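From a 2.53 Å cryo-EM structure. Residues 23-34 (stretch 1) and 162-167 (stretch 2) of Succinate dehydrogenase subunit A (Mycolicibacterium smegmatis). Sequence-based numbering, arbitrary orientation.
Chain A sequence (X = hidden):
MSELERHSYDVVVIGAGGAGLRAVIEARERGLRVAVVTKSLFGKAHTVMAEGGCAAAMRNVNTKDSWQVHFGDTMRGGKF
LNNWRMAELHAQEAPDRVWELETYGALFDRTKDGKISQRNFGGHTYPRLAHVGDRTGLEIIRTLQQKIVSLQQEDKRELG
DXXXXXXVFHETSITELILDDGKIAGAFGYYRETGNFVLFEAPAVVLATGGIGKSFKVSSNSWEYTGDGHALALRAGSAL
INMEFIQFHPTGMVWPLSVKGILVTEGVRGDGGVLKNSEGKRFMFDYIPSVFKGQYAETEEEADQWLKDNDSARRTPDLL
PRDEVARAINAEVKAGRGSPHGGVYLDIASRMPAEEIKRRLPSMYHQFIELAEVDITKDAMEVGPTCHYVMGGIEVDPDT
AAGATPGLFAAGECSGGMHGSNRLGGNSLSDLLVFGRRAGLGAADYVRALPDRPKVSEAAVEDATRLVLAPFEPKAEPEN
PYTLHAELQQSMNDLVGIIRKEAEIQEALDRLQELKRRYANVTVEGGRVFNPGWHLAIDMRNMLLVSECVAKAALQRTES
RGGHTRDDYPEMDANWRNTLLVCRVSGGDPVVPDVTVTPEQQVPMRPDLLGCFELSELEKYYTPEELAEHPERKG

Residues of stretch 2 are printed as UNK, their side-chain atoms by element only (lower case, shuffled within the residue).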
# COMPACT_ATOMS: atom_id res chain seq x y z
N ALA A 23 16.50 -10.76 -8.57
CA ALA A 23 17.26 -11.28 -9.70
C ALA A 23 17.86 -10.15 -10.53
O ALA A 23 18.99 -10.25 -11.00
CB ALA A 23 16.37 -12.17 -10.57
N VAL A 24 17.09 -9.08 -10.74
CA VAL A 24 17.59 -7.94 -11.50
C VAL A 24 18.79 -7.31 -10.80
O VAL A 24 19.81 -6.99 -11.43
CB VAL A 24 16.47 -6.91 -11.73
CG1 VAL A 24 17.03 -5.66 -12.37
CG2 VAL A 24 15.39 -7.51 -12.58
N ILE A 25 18.68 -7.12 -9.48
CA ILE A 25 19.79 -6.54 -8.72
C ILE A 25 21.03 -7.42 -8.83
O ILE A 25 22.14 -6.93 -9.07
CB ILE A 25 19.38 -6.32 -7.26
CG1 ILE A 25 18.25 -5.30 -7.17
CG2 ILE A 25 20.56 -5.87 -6.43
CD1 ILE A 25 17.53 -5.28 -5.86
N GLU A 26 20.86 -8.74 -8.69
CA GLU A 26 22.00 -9.64 -8.76
C GLU A 26 22.64 -9.63 -10.14
O GLU A 26 23.88 -9.59 -10.27
CB GLU A 26 21.57 -11.05 -8.37
CG GLU A 26 22.66 -12.09 -8.49
CD GLU A 26 23.71 -11.97 -7.41
OE1 GLU A 26 23.52 -11.17 -6.47
OE2 GLU A 26 24.74 -12.68 -7.50
N ALA A 27 21.82 -9.67 -11.19
CA ALA A 27 22.35 -9.68 -12.55
C ALA A 27 23.09 -8.39 -12.87
O ALA A 27 24.12 -8.41 -13.55
CB ALA A 27 21.23 -9.92 -13.55
N ARG A 28 22.58 -7.25 -12.39
CA ARG A 28 23.30 -6.00 -12.57
C ARG A 28 24.62 -6.01 -11.81
O ARG A 28 25.63 -5.49 -12.29
CB ARG A 28 22.44 -4.81 -12.14
CG ARG A 28 22.98 -3.47 -12.61
CD ARG A 28 23.76 -2.78 -11.51
NE ARG A 28 24.06 -1.38 -11.82
CZ ARG A 28 24.89 -0.63 -11.11
NH1 ARG A 28 25.50 -1.14 -10.05
NH2 ARG A 28 25.11 0.63 -11.45
N GLU A 29 24.63 -6.58 -10.60
CA GLU A 29 25.87 -6.65 -9.83
C GLU A 29 26.92 -7.47 -10.56
O GLU A 29 28.10 -7.10 -10.58
CB GLU A 29 25.61 -7.23 -8.45
CG GLU A 29 24.74 -6.37 -7.55
CD GLU A 29 25.39 -5.06 -7.16
OE1 GLU A 29 26.63 -5.02 -7.03
OE2 GLU A 29 24.65 -4.07 -6.97
N ARG A 30 26.52 -8.58 -11.17
CA ARG A 30 27.49 -9.37 -11.94
C ARG A 30 27.90 -8.68 -13.23
O ARG A 30 28.89 -9.09 -13.85
CB ARG A 30 26.93 -10.75 -12.24
CG ARG A 30 26.50 -11.51 -11.00
CD ARG A 30 27.64 -12.31 -10.40
NE ARG A 30 28.68 -11.47 -9.80
CZ ARG A 30 28.52 -10.74 -8.69
NH1 ARG A 30 27.36 -10.73 -8.05
NH2 ARG A 30 29.53 -10.01 -8.23
N GLY A 31 27.16 -7.68 -13.67
CA GLY A 31 27.54 -6.86 -14.81
C GLY A 31 26.84 -7.35 -16.05
O GLY A 31 27.35 -8.23 -16.75
N LEU A 32 25.72 -6.73 -16.38
CA LEU A 32 24.81 -7.22 -17.40
C LEU A 32 23.83 -6.10 -17.74
O LEU A 32 23.53 -5.25 -16.89
CB LEU A 32 24.03 -8.45 -16.94
CG LEU A 32 24.65 -9.85 -16.94
CD1 LEU A 32 23.59 -10.89 -16.63
CD2 LEU A 32 25.29 -10.14 -18.27
N ARG A 33 23.34 -6.12 -18.97
CA ARG A 33 22.22 -5.28 -19.36
C ARG A 33 20.93 -6.06 -19.12
O ARG A 33 20.71 -7.10 -19.75
CB ARG A 33 22.34 -4.85 -20.82
CG ARG A 33 23.67 -4.24 -21.17
CD ARG A 33 23.59 -3.50 -22.49
NE ARG A 33 22.56 -2.46 -22.45
CZ ARG A 33 21.53 -2.40 -23.29
NH1 ARG A 33 20.65 -1.42 -23.18
NH2 ARG A 33 21.38 -3.33 -24.22
N VAL A 34 20.10 -5.56 -18.22
CA VAL A 34 18.91 -6.26 -17.75
C VAL A 34 17.68 -5.47 -18.15
O VAL A 34 17.62 -4.25 -17.94
CB VAL A 34 18.95 -6.48 -16.23
CG1 VAL A 34 17.85 -7.43 -15.80
CG2 VAL A 34 20.30 -7.00 -15.80
N UNK A 162 20.43 6.72 -17.13
CA UNK A 162 19.74 5.93 -16.11
C UNK A 162 19.59 4.48 -16.55
O UNK A 162 19.84 3.55 -15.77
c UNK A 162 18.94 8.99 -12.97
c UNK A 162 17.87 10.14 -14.78
c UNK A 162 17.87 8.98 -15.51
c UNK A 162 18.37 6.53 -15.80
c UNK A 162 18.92 7.83 -13.71
o UNK A 162 18.42 11.31 -12.78
c UNK A 162 18.41 10.15 -13.51
c UNK A 162 18.39 7.80 -15.00
N UNK A 163 19.18 4.26 -17.80
CA UNK A 163 18.91 2.92 -18.31
C UNK A 163 20.09 2.34 -19.08
O UNK A 163 19.89 1.58 -20.03
c UNK A 163 16.44 3.52 -18.50
o UNK A 163 14.19 4.04 -19.06
c UNK A 163 17.66 2.94 -19.19
o UNK A 163 15.68 4.09 -20.68
c UNK A 163 15.36 3.91 -19.48
N UNK A 164 21.31 2.68 -18.68
CA UNK A 164 22.48 2.13 -19.34
C UNK A 164 22.62 0.63 -19.07
O UNK A 164 23.03 -0.12 -19.96
c UNK A 164 23.74 2.87 -18.88
N UNK A 165 22.28 0.19 -17.86
CA UNK A 165 22.36 -1.22 -17.51
C UNK A 165 21.03 -1.83 -17.11
O UNK A 165 20.85 -3.04 -17.29
c UNK A 165 23.35 -1.44 -16.36
c UNK A 165 25.36 -0.95 -17.80
n UNK A 165 25.83 -2.33 -17.90
n UNK A 165 26.74 -2.02 -19.99
n UNK A 165 26.88 -4.07 -18.97
c UNK A 165 26.48 -2.81 -18.95
c UNK A 165 24.66 -0.68 -16.48
N UNK A 166 20.10 -1.06 -16.56
CA UNK A 166 18.80 -1.56 -16.12
C UNK A 166 17.72 -0.68 -16.72
O UNK A 166 17.72 0.54 -16.51
c UNK A 166 19.58 -2.66 -13.99
c UNK A 166 17.23 -1.85 -14.19
c UNK A 166 18.67 -1.59 -14.59
c UNK A 166 19.46 -2.75 -12.49
N UNK A 167 16.79 -1.29 -17.44
CA UNK A 167 15.60 -0.60 -17.93
C UNK A 167 14.36 -1.37 -17.49
O UNK A 167 14.33 -2.60 -17.56
n UNK A 167 13.56 1.45 -21.99
c UNK A 167 13.43 1.79 -23.26
c UNK A 167 14.73 0.78 -21.44
c UNK A 167 14.54 0.47 -19.97
n UNK A 167 14.40 1.52 -24.13
n UNK A 167 12.33 2.41 -23.67
c UNK A 167 15.62 -0.45 -19.45

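Position 162 carries eight side-chain atoms: one carbon leading to a six-carbon ring, with a single oxygen on the ring atom farthest from the backbone. None of them touches stretch 1. An oxygen-bearing six-membered ring on one carbon is a phenol, so the residue is Y162. The residue makes no contact with stretch 1.

Position 163 has five side-chain atoms, three carbons in a row with two oxygens on the third. Its backbone O lies 4.4 Å from R33 NH1, near the guanidinium plane. A carboxylate at the end of two methylenes identifies E163. Its side chain comes no nearer than 6.6 Å, from E163 CB to R33 NH1.

Position 164 has a single side-chain carbon, and its backbone O is 3.4 Å from R33 NE. One carbon defines A164. The CA-to-CB bond points away from stretch 1, so what this residue offers is its backbone: R33 NE donates to A164 O in a hydrogen bond that is nearly straight (174°) but weak because it is long.

Position 165 shows seven side-chain atoms: three carbons, a nitrogen, then a carbon bearing two more nitrogens. The carbon bearing those two nitrogens lies 3.9 Å from R33 CG. The planar three-nitrogen terminus is a guanidinium, and the residue is R165. With all of chi1 to chi3 in m, the chain folds so that R33 CG sits over one face of the group, while G31 C lies at its edge, 4.4 Å from R165 NH2. R165 has the most area covered by the other stretch, 112 Å².

Position 166 has four carbons and no heteroatom, forked at the first, with one arm two carbons long. The last carbon of the long arm is 3.8 Å from V24 CG1 and 3.6 Å from R28 CG. Branching at CB with unequal arms distinguishes isoleucine from leucine, giving I166. The long arm, m then t, thus brings the end of the side chain to the helix.

Position 167 again has three carbons, a nitrogen, and a carbon with two nitrogens; its backbone N is 3.1 Å from V34 O. It is R167. Its CA-to-CB bond points sideways and the end of the extended chain leads away. R167 NE lies 3.6 Å from E163 OE2, a long salt bridge in which the oxygen is well out of the guanidinium plane and no N-H points at it.

The contact works by joining a parallel bridge to a small apolar layer. V34 N donates to R165 O at 2.8 Å (172°), and R167 N donates to V34 O at 3.1 Å (166°); V34 thus bonds to the residues flanking I166, its bridge partner, as parallel pairing requires. Two CA-H...O contacts, R33 CA to R165 O at 3.3 Å and I166 CA to V34 O at 3.5 Å, reinforce the same carbonyls. V34 and I166 turn their side chains to the same face of the sheet, where V24 and R28 of the helix meet I166. G31, with positive phi, is the first residue after the helix to leave helical phi/psi.

Stretch 2 162-167: YEARIR
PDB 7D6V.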